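Side-chain contacts in clp gene regulator (ClgR) (Corynebacterium glutamicum, PDB 3F52), which probably binds cis-regulatory DNA through a helix-turn-helix domain and activates transcription of target genes, among them those of the caseinolytic protease: residues Ala32-Ser35 against Phe36-Asp39; Gly56-Ser59 against Glu60-Gly64. All coordinates share one frame; numbering follows the deposited sequence.

Contact 1: residues Ala32-Ser35 against Phe36-Asp39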
loop_
_atom_site.group_PDB
_atom_site.type_symbol
_atom_site.label_atom_id
_atom_site.label_comp_id
_atom_site.label_asym_id
_atom_site.label_seq_id
_atom_site.Cartn_x
_atom_site.Cartn_y
_atom_site.Cartn_z
ATOM N N ALA B 32 -10.500 -1.232 -2.811
ATOM C CA ALA B 32 -10.695 0.221 -2.649
ATOM C C ALA B 32 -10.814 0.885 -4.034
ATOM O O ALA B 32 -11.757 1.628 -4.297
ATOM C CB ALA B 32 -9.551 0.817 -1.863
ATOM N N LEU B 33 -9.860 0.582 -4.913
ATOM C CA LEU B 33 -9.866 1.124 -6.281
ATOM C C LEU B 33 -11.159 0.798 -6.994
ATOM O O LEU B 33 -11.753 1.671 -7.633
ATOM C CB LEU B 33 -8.676 0.596 -7.076
ATOM C CG LEU B 33 -7.307 1.210 -6.699
ATOM C CD1 LEU B 33 -6.174 0.360 -7.263
ATOM C CD2 LEU B 33 -7.180 2.690 -7.168
ATOM N N ARG B 34 -11.611 -0.445 -6.873
ATOM C CA ARG B 34 -12.878 -0.852 -7.491
ATOM C C ARG B 34 -14.055 -0.016 -6.963
ATOM O O ARG B 34 -14.908 0.449 -7.732
ATOM C CB ARG B 34 -13.152 -2.341 -7.263
ATOM C CG ARG B 34 -14.434 -2.813 -7.991
ATOM C CD ARG B 34 -14.868 -4.240 -7.607
ATOM N NE ARG B 34 -13.767 -5.213 -7.612
ATOM C CZ ARG B 34 -13.258 -5.789 -6.512
ATOM N NH1 ARG B 34 -12.260 -6.656 -6.633
ATOM N NH2 ARG B 34 -13.767 -5.522 -5.290
ATOM N N SER B 35 -14.085 0.202 -5.648
ATOM C CA SER B 35 -15.167 0.990 -5.077
ATOM C C SER B 35 -15.099 2.478 -5.514
ATOM O O SER B 35 -16.145 3.070 -5.794
ATOM C CB SER B 35 -15.283 0.799 -3.554
ATOM O OG SER B 35 -14.402 1.643 -2.872
ATOM N N PHE B 36 -13.900 3.057 -5.637
ATOM C CA PHE B 36 -13.759 4.433 -6.136
ATOM C C PHE B 36 -14.203 4.520 -7.599
ATOM O O PHE B 36 -14.807 5.513 -8.019
ATOM C CB PHE B 36 -12.321 4.946 -6.019
ATOM C CG PHE B 36 -11.980 5.545 -4.672
ATOM C CD1 PHE B 36 -11.696 4.723 -3.573
ATOM C CD2 PHE B 36 -11.936 6.925 -4.499
ATOM C CE1 PHE B 36 -11.362 5.271 -2.316
ATOM C CE2 PHE B 36 -11.595 7.498 -3.245
ATOM C CZ PHE B 36 -11.317 6.661 -2.153
ATOM N N ARG B 37 -13.893 3.487 -8.374
ATOM C CA ARG B 37 -14.323 3.435 -9.783
ATOM C C ARG B 37 -15.838 3.305 -9.895
ATOM O O ARG B 37 -16.477 3.980 -10.719
ATOM C CB ARG B 37 -13.623 2.285 -10.530
ATOM C CG ARG B 37 -14.041 2.179 -11.994
ATOM C CD ARG B 37 -13.219 1.155 -12.773
ATOM N NE ARG B 37 -13.396 -0.219 -12.307
ATOM C CZ ARG B 37 -14.468 -0.976 -12.544
ATOM N NH1 ARG B 37 -15.514 -0.505 -13.225
ATOM N NH2 ARG B 37 -14.500 -2.219 -12.090
ATOM N N ALA B 38 -16.418 2.443 -9.063
ATOM C CA ALA B 38 -17.864 2.228 -9.077
ATOM C C ALA B 38 -18.598 3.488 -8.657
ATOM O O ALA B 38 -19.626 3.835 -9.248
ATOM C CB ALA B 38 -18.244 1.063 -8.186
ATOM N N ASP B 39 -18.065 4.179 -7.648
ATOM C CA ASP B 39 -18.650 5.433 -7.172
ATOM C C ASP B 39 -18.700 6.473 -8.284
ATOM O O ASP B 39 -19.643 7.264 -8.365
ATOM C CB ASP B 39 -17.856 6.012 -5.991
ATOM C CG ASP B 39 -18.133 5.293 -4.663
ATOM O OD1 ASP B 39 -19.097 4.496 -4.582
ATOM O OD2 ASP B 39 -17.377 5.537 -3.691
HETATM O O HOH W 1 -14.961 4.510 -2.550
#

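Contact 2: residues Gly56-Ser59 against Glu60-Gly64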
loop_
_atom_site.group_PDB
_atom_site.type_symbol
_atom_site.label_atom_id
_atom_site.label_comp_id
_atom_site.label_asym_id
_atom_site.label_seq_id
_atom_site.Cartn_x
_atom_site.Cartn_y
_atom_site.Cartn_z
ATOM N N GLY B 56 -7.438 -5.936 -18.630
ATOM C CA GLY B 56 -6.986 -7.137 -17.926
ATOM C C GLY B 56 -6.074 -6.786 -16.771
ATOM O O GLY B 56 -6.216 -7.354 -15.665
ATOM N N TYR B 57 -5.132 -5.863 -17.017
ATOM C CA TYR B 57 -4.225 -5.390 -15.983
ATOM C C TYR B 57 -5.020 -4.743 -14.823
ATOM O O TYR B 57 -4.822 -5.063 -13.643
ATOM C CB TYR B 57 -3.154 -4.412 -16.522
ATOM C CG TYR B 57 -2.310 -3.843 -15.379
ATOM C CD1 TYR B 57 -1.087 -4.420 -15.025
ATOM C CD2 TYR B 57 -2.759 -2.759 -14.626
ATOM C CE1 TYR B 57 -0.330 -3.921 -13.954
ATOM C CE2 TYR B 57 -2.022 -2.259 -13.549
ATOM C CZ TYR B 57 -0.803 -2.846 -13.225
ATOM O OH TYR B 57 -0.074 -2.352 -12.155
ATOM N N LEU B 58 -5.926 -3.833 -15.179
ATOM C CA LEU B 58 -6.741 -3.157 -14.187
ATOM C C LEU B 58 -7.593 -4.146 -13.409
ATOM O O LEU B 58 -7.733 -4.016 -12.187
ATOM C CB LEU B 58 -7.636 -2.088 -14.838
ATOM C CG LEU B 58 -8.476 -1.288 -13.825
ATOM C CD1 LEU B 58 -7.636 -0.631 -12.701
ATOM C CD2 LEU B 58 -9.357 -0.246 -14.525
ATOM N N SER B 59 -8.171 -5.113 -14.117
ATOM C CA SER B 59 -9.021 -6.115 -13.489
ATOM C C SER B 59 -8.209 -6.907 -12.452
ATOM O O SER B 59 -8.655 -7.096 -11.308
ATOM C CB SER B 59 -9.605 -7.042 -14.537
ATOM O OG SER B 59 -10.354 -8.077 -13.922
ATOM N N GLU B 60 -7.017 -7.359 -12.854
ATOM C CA GLU B 60 -6.100 -8.067 -11.932
ATOM C C GLU B 60 -5.649 -7.190 -10.751
ATOM O O GLU B 60 -5.574 -7.666 -9.617
ATOM C CB GLU B 60 -4.902 -8.658 -12.686
ATOM C CG GLU B 60 -5.321 -9.888 -13.488
ATOM C CD GLU B 60 -4.305 -10.285 -14.515
ATOM O OE1 GLU B 60 -3.222 -9.637 -14.557
ATOM O OE2 GLU B 60 -4.602 -11.233 -15.290
ATOM N N LEU B 61 -5.400 -5.902 -11.003
ATOM C CA LEU B 61 -5.109 -4.968 -9.899
ATOM C C LEU B 61 -6.291 -4.903 -8.912
ATOM O O LEU B 61 -6.108 -5.021 -7.679
ATOM C CB LEU B 61 -4.788 -3.570 -10.451
ATOM C CG LEU B 61 -4.576 -2.447 -9.422
ATOM C CD1 LEU B 61 -3.498 -2.844 -8.384
ATOM C CD2 LEU B 61 -4.201 -1.118 -10.122
ATOM N N GLU B 62 -7.497 -4.712 -9.462
ATOM C CA GLU B 62 -8.717 -4.634 -8.642
ATOM C C GLU B 62 -8.987 -5.917 -7.860
ATOM O O GLU B 62 -9.500 -5.863 -6.735
ATOM C CB GLU B 62 -9.937 -4.287 -9.486
ATOM C CG GLU B 62 -9.928 -2.859 -10.001
ATOM C CD GLU B 62 -11.224 -2.463 -10.734
ATOM O OE1 GLU B 62 -12.074 -3.336 -11.008
ATOM O OE2 GLU B 62 -11.392 -1.261 -11.021
ATOM N N ARG B 63 -8.581 -7.057 -8.431
ATOM C CA ARG B 63 -8.775 -8.347 -7.774
ATOM C C ARG B 63 -7.637 -8.768 -6.823
ATOM O O ARG B 63 -7.663 -9.875 -6.295
ATOM C CB ARG B 63 -9.049 -9.441 -8.821
ATOM C CG ARG B 63 -10.486 -9.358 -9.347
ATOM C CD ARG B 63 -10.834 -10.512 -10.268
ATOM N NE ARG B 63 -10.139 -10.414 -11.548
ATOM C CZ ARG B 63 -9.053 -11.103 -11.877
ATOM N NH1 ARG B 63 -8.524 -10.924 -13.090
ATOM N NH2 ARG B 63 -8.509 -11.976 -11.025
ATOM N N GLY B 64 -6.651 -7.895 -6.617
ATOM C CA GLY B 64 -5.562 -8.182 -5.672
ATOM C C GLY B 64 -4.585 -9.166 -6.242
ATOM O O GLY B 64 -3.969 -9.951 -5.516
#

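Contact 1: residues Ala32-Ser35 against Phe36-Asp39
In helix 25-40, the first helix of the helix-turn-helix domain, Ala-32 and Phe-36 meet one turn apart. Phe-36 N donates to Ala-32 O at 2.9 Å, and the ring comes to the same carbonyl with its edge: CD1 lies 3.2 Å from Ala-32 O, which sits in the ring plane. Chi1 of Phe-36 (-86°) holds CG beside its own backbone N, which brings the ring edge to the carbonyl of Ala-32. The small methyl of Ala-32 suits a buried position against Glu-90, while Leu-33 and Phe-36 share Val-87 and Leu-80 of helices 84-92 and 70-80.

On the polar flank, a water joins Ser-35 to Asp-39. It lies 2.9 Å from Ser-35 OG and donates to Asp-39 OD2 at 2.9 Å, and it rests over one face of the Phe-36 ring, toward the rim. With chi1 at 84°, Ser-35 OG is tucked between its own N and carbonyl carbon, 3.0 Å from Ala-32 O. A serine is short enough to fold back onto its helix in this way, and an exposed aspartate can hold water at the surface.

Farther round, the methylene CG of Arg-34 passes 4.1 Å from NH2 of Arg-37, the two guanidinium planes 87° apart. Arg-37 forms a salt bridge with Glu-62 through NE, and its NH1 donates to Val-42 O. The carboxylate of Glu-62 probably offsets the like charges, Arg-34 NE and Arg-37 NH2 lying 5.4 Å apart. The contact thus runs from a largely apolar face through water-linked polar groups to a charge that Glu-62 probably balances.

Contact 2: residues Gly56-Ser59 against Glu60-Gly64
Gly-56 to Ser-59 and Glu-60 to Gly-64 run on as helix 55-62 and its C-terminal turn. Glu-60, Leu-61 and Glu-62 donate their backbone N-H groups to the carbonyls of Gly-56, Tyr-57 and Leu-58; the next bond, Arg-63 N to Ser-59 O, is more bent at 139°. Gly-64, with phi at 76°, ends the helix in a Schellman motif, a backbone that suits a residue without CB.

Arg-63 bends at chi3 and curls back over the last turn, placing NE 3.3 Å and NH1 3.5 Å from Ser-59 OG in two weak hydrogen bonds. Ser-59 O lies over one face of this guanidinium. With chi1 at 176°, Ser-59 OG stands anti to its own N and beside its carbonyl carbon, where this short hydroxyl can meet the arginine. On the apolar flank, Leu-61 CD2 approaches Tyr-57 CE2 obliquely at 4.2 Å and touches Leu-58 CD1 at 4.3 Å. Leu-58 CG also packs 4.0 Å from OE2 of Glu-62, a buried residue whose carboxylate is paired with Arg-37 in a salt bridge.

This is probably the recognition helix, as in XRE-type regulators. Leucine suits two buried places here: Leu-58 sits on Leu-44 and Leu-47 of helix 44-51, its partner in the helix-turn-helix, while Leu-61 reaches Leu-33 and Glu-62 meets Arg-34, both of helix 25-40.

How the contacts relate
Contacts 1 and 2 are each a local turn-to-turn arrangement, on helices 25-40 and 55-62, with centres about 12 Å apart, and they meet directly. The strongest tie is the salt bridge of Arg-37 NE with Glu-62 OE2 at 2.6 Å; beside it Leu-33 CD1 packs on Leu-61 CD2 at 3.8 Å. Both contacts are partly buried, with leucines turned to the shared interior. Their outer polar chemistry differs: contact 1 uses a water between a serine and an aspartate near the C-terminal end of helix 25-40, whereas contact 2 uses a direct, weak serine-arginine pairing where helix 55-62 ends, just before Gly-64.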